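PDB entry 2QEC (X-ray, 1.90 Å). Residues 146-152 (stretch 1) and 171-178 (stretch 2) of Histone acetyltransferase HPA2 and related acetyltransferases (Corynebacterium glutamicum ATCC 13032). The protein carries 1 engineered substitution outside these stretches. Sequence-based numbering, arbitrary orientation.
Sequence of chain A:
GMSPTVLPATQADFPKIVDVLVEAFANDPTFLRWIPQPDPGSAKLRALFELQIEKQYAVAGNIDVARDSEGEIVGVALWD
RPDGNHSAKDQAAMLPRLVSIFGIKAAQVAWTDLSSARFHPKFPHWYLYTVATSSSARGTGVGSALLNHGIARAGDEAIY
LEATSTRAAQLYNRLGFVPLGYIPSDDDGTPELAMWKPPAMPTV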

# COMPACT_ATOMS: atom_id res chain seq x y z
N LEU A 146 17.87 -0.04 16.13
CA LEU A 146 17.45 1.08 15.27
C LEU A 146 16.01 1.03 14.83
O LEU A 146 15.28 2.01 14.92
CB LEU A 146 18.38 1.22 14.07
CG LEU A 146 19.79 1.71 14.44
CD1 LEU A 146 20.75 1.42 13.36
CD2 LEU A 146 19.78 3.19 14.76
N LEU A 147 15.60 -0.12 14.32
CA LEU A 147 14.22 -0.31 13.93
C LEU A 147 13.21 -0.17 15.05
O LEU A 147 12.18 0.44 14.86
CB LEU A 147 14.05 -1.65 13.24
CG LEU A 147 14.36 -1.45 11.75
CD1 LEU A 147 15.14 -2.63 11.28
CD2 LEU A 147 13.04 -1.20 11.03
N ASN A 148 13.50 -0.79 16.19
CA ASN A 148 12.65 -0.65 17.36
C ASN A 148 12.48 0.81 17.82
O ASN A 148 11.36 1.24 18.08
CB ASN A 148 13.16 -1.56 18.49
CG ASN A 148 12.87 -3.06 18.23
OD1 ASN A 148 12.01 -3.41 17.44
ND2 ASN A 148 13.57 -3.92 18.93
N HIS A 149 13.56 1.57 17.80
CA HIS A 149 13.53 3.01 18.11
C HIS A 149 12.59 3.75 17.14
O HIS A 149 11.72 4.55 17.54
CB HIS A 149 15.00 3.58 18.11
CG HIS A 149 15.08 4.99 18.62
ND1 HIS A 149 15.11 5.28 19.96
CD2 HIS A 149 14.90 6.18 17.99
CE1 HIS A 149 15.08 6.59 20.13
NE2 HIS A 149 14.94 7.16 18.95
N GLY A 150 12.70 3.44 15.87
CA GLY A 150 11.97 4.22 14.86
C GLY A 150 10.53 3.82 14.85
O GLY A 150 9.61 4.64 14.56
N ILE A 151 10.32 2.53 15.10
CA ILE A 151 8.92 2.03 15.21
C ILE A 151 8.22 2.63 16.40
O ILE A 151 7.08 3.06 16.28
CB ILE A 151 8.87 0.51 15.23
CG1 ILE A 151 9.28 -0.00 13.85
CG2 ILE A 151 7.39 -0.02 15.53
CD1 ILE A 151 9.70 -1.41 13.82
N ALA A 152 8.89 2.73 17.53
CA ALA A 152 8.28 3.38 18.71
C ALA A 152 7.95 4.84 18.46
O ALA A 152 6.92 5.31 18.85
CB ALA A 152 9.16 3.22 19.90
N LEU A 171 12.44 -10.35 8.62
CA LEU A 171 12.70 -9.58 9.84
C LEU A 171 11.66 -8.48 10.00
O LEU A 171 11.04 -8.33 11.06
CB LEU A 171 14.12 -8.98 9.81
CG LEU A 171 14.55 -7.96 10.88
CD1 LEU A 171 14.05 -8.34 12.30
CD2 LEU A 171 16.07 -7.79 10.88
N TYR A 172 11.42 -7.75 8.91
CA TYR A 172 10.43 -6.68 8.90
C TYR A 172 9.00 -7.18 9.05
O TYR A 172 8.22 -6.57 9.76
CB TYR A 172 10.58 -5.82 7.64
CG TYR A 172 11.92 -5.13 7.53
CD1 TYR A 172 12.45 -4.45 8.60
CD2 TYR A 172 12.65 -5.15 6.33
CE1 TYR A 172 13.68 -3.81 8.50
CE2 TYR A 172 13.92 -4.53 6.23
CZ TYR A 172 14.41 -3.85 7.32
OH TYR A 172 15.63 -3.17 7.27
N ASN A 173 8.65 -8.29 8.40
CA ASN A 173 7.38 -8.96 8.61
C ASN A 173 7.12 -9.33 10.08
O ASN A 173 6.01 -9.20 10.56
CB ASN A 173 7.28 -10.19 7.71
CG ASN A 173 5.90 -10.82 7.67
OD1 ASN A 173 5.78 -12.01 7.88
ND2 ASN A 173 4.86 -10.05 7.34
N ARG A 174 8.14 -9.79 10.78
CA ARG A 174 7.98 -10.10 12.21
C ARG A 174 7.76 -8.83 13.08
O ARG A 174 7.20 -8.91 14.17
CB ARG A 174 9.18 -10.92 12.72
CG ARG A 174 9.13 -12.39 12.23
CD ARG A 174 10.15 -13.26 12.94
NE ARG A 174 11.51 -12.78 12.72
CZ ARG A 174 12.28 -13.09 11.68
NH1 ARG A 174 11.84 -13.89 10.70
NH2 ARG A 174 13.52 -12.58 11.60
N LEU A 175 8.19 -7.67 12.58
CA LEU A 175 7.95 -6.38 13.24
C LEU A 175 6.67 -5.69 12.83
O LEU A 175 6.44 -4.55 13.22
CB LEU A 175 9.14 -5.45 12.97
CG LEU A 175 10.46 -5.96 13.50
CD1 LEU A 175 11.61 -5.17 12.88
CD2 LEU A 175 10.49 -5.86 15.01
N GLY A 176 5.82 -6.40 12.08
CA GLY A 176 4.52 -5.87 11.68
C GLY A 176 4.39 -5.28 10.28
O GLY A 176 3.34 -4.77 9.95
N PHE A 177 5.44 -5.33 9.46
CA PHE A 177 5.33 -4.95 8.04
C PHE A 177 4.68 -6.03 7.19
O PHE A 177 5.03 -7.21 7.28
CB PHE A 177 6.70 -4.62 7.45
CG PHE A 177 7.32 -3.37 8.01
CD1 PHE A 177 7.93 -3.37 9.27
CD2 PHE A 177 7.29 -2.20 7.29
CE1 PHE A 177 8.49 -2.23 9.78
CE2 PHE A 177 7.87 -1.06 7.76
CZ PHE A 177 8.47 -1.07 9.04
N VAL A 178 3.75 -5.65 6.32
CA VAL A 178 3.17 -6.59 5.36
C VAL A 178 3.73 -6.29 3.95
O VAL A 178 4.13 -5.15 3.68
CB VAL A 178 1.62 -6.56 5.31
CG1 VAL A 178 1.02 -6.90 6.65
CG2 VAL A 178 1.13 -5.25 4.79

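What holds the centre of this contact together? Leu175 lies just past the helical part of its stretch and sends its CA-to-CB bond toward the other helix, where Leu147 and Ile151 point back at it. These two are four residues apart, one turn of helix, so they present their side chains on the same face, and Leu175 meets both. Leu147 CB lies 4.3 Å from Leu175 CD1, and Ile151 CD1 lies 4.2 Å from Leu175 CB. Both are ordinary van der Waals separations, and the gain comes from covering apolar surface rather than from any directional bond.

How do the two aromatic rings join this centre? Each is met at its edge, near the plane of the ring, by a methyl group from the helix of stretch 1. Leu147 CD1 comes to 3.4 Å from Tyr172 CE1, the closest approach between the stretches and a tight one for two carbons. The CA-to-CB bond of Tyr172 points sideways, yet the length of the side chain brings its ring within reach. Phe177, by contrast, points toward the helix, and its CE1 stands 4.3 Å from Ile151 CD1, a looser fit. The same Ile151 methyl group thus touches both Leu175 and Phe177.

What places these side chains where the helix can meet them? Within stretch 1, the backbone bond from Ile151 N to Leu147 O, at 2.8 Å, spans the turn that aligns the two apolar residues. In stretch 2 the chain leaves its helix and turns: Phe177 N donates to Tyr172 O at 3.1 Å, and the side chain of Asn173 reaches forward, its ND2 donating to Phe177 O at 2.8 Å in a nearly straight bond. Gly176 fits this turn with a positive phi of 98°; at its backbone angles a CB would be jammed against the carbonyl O of Leu175.

Does the polar edge add a bond between the stretches? It does not; no hydrogen bond crosses the contact. Asn148 is exposed and its CA-to-CB bond runs sideways, but the end of its side chain comes nearer, leaving OD1 3.8 Å from Leu175 CD2. That methyl carbon offers the amide oxygen no hydrogen-bond partner, so the approach is one of packing alone. With 253 Å² buried, both sides summed, the contact is modest in size and rests on the fit of its apolar side chains.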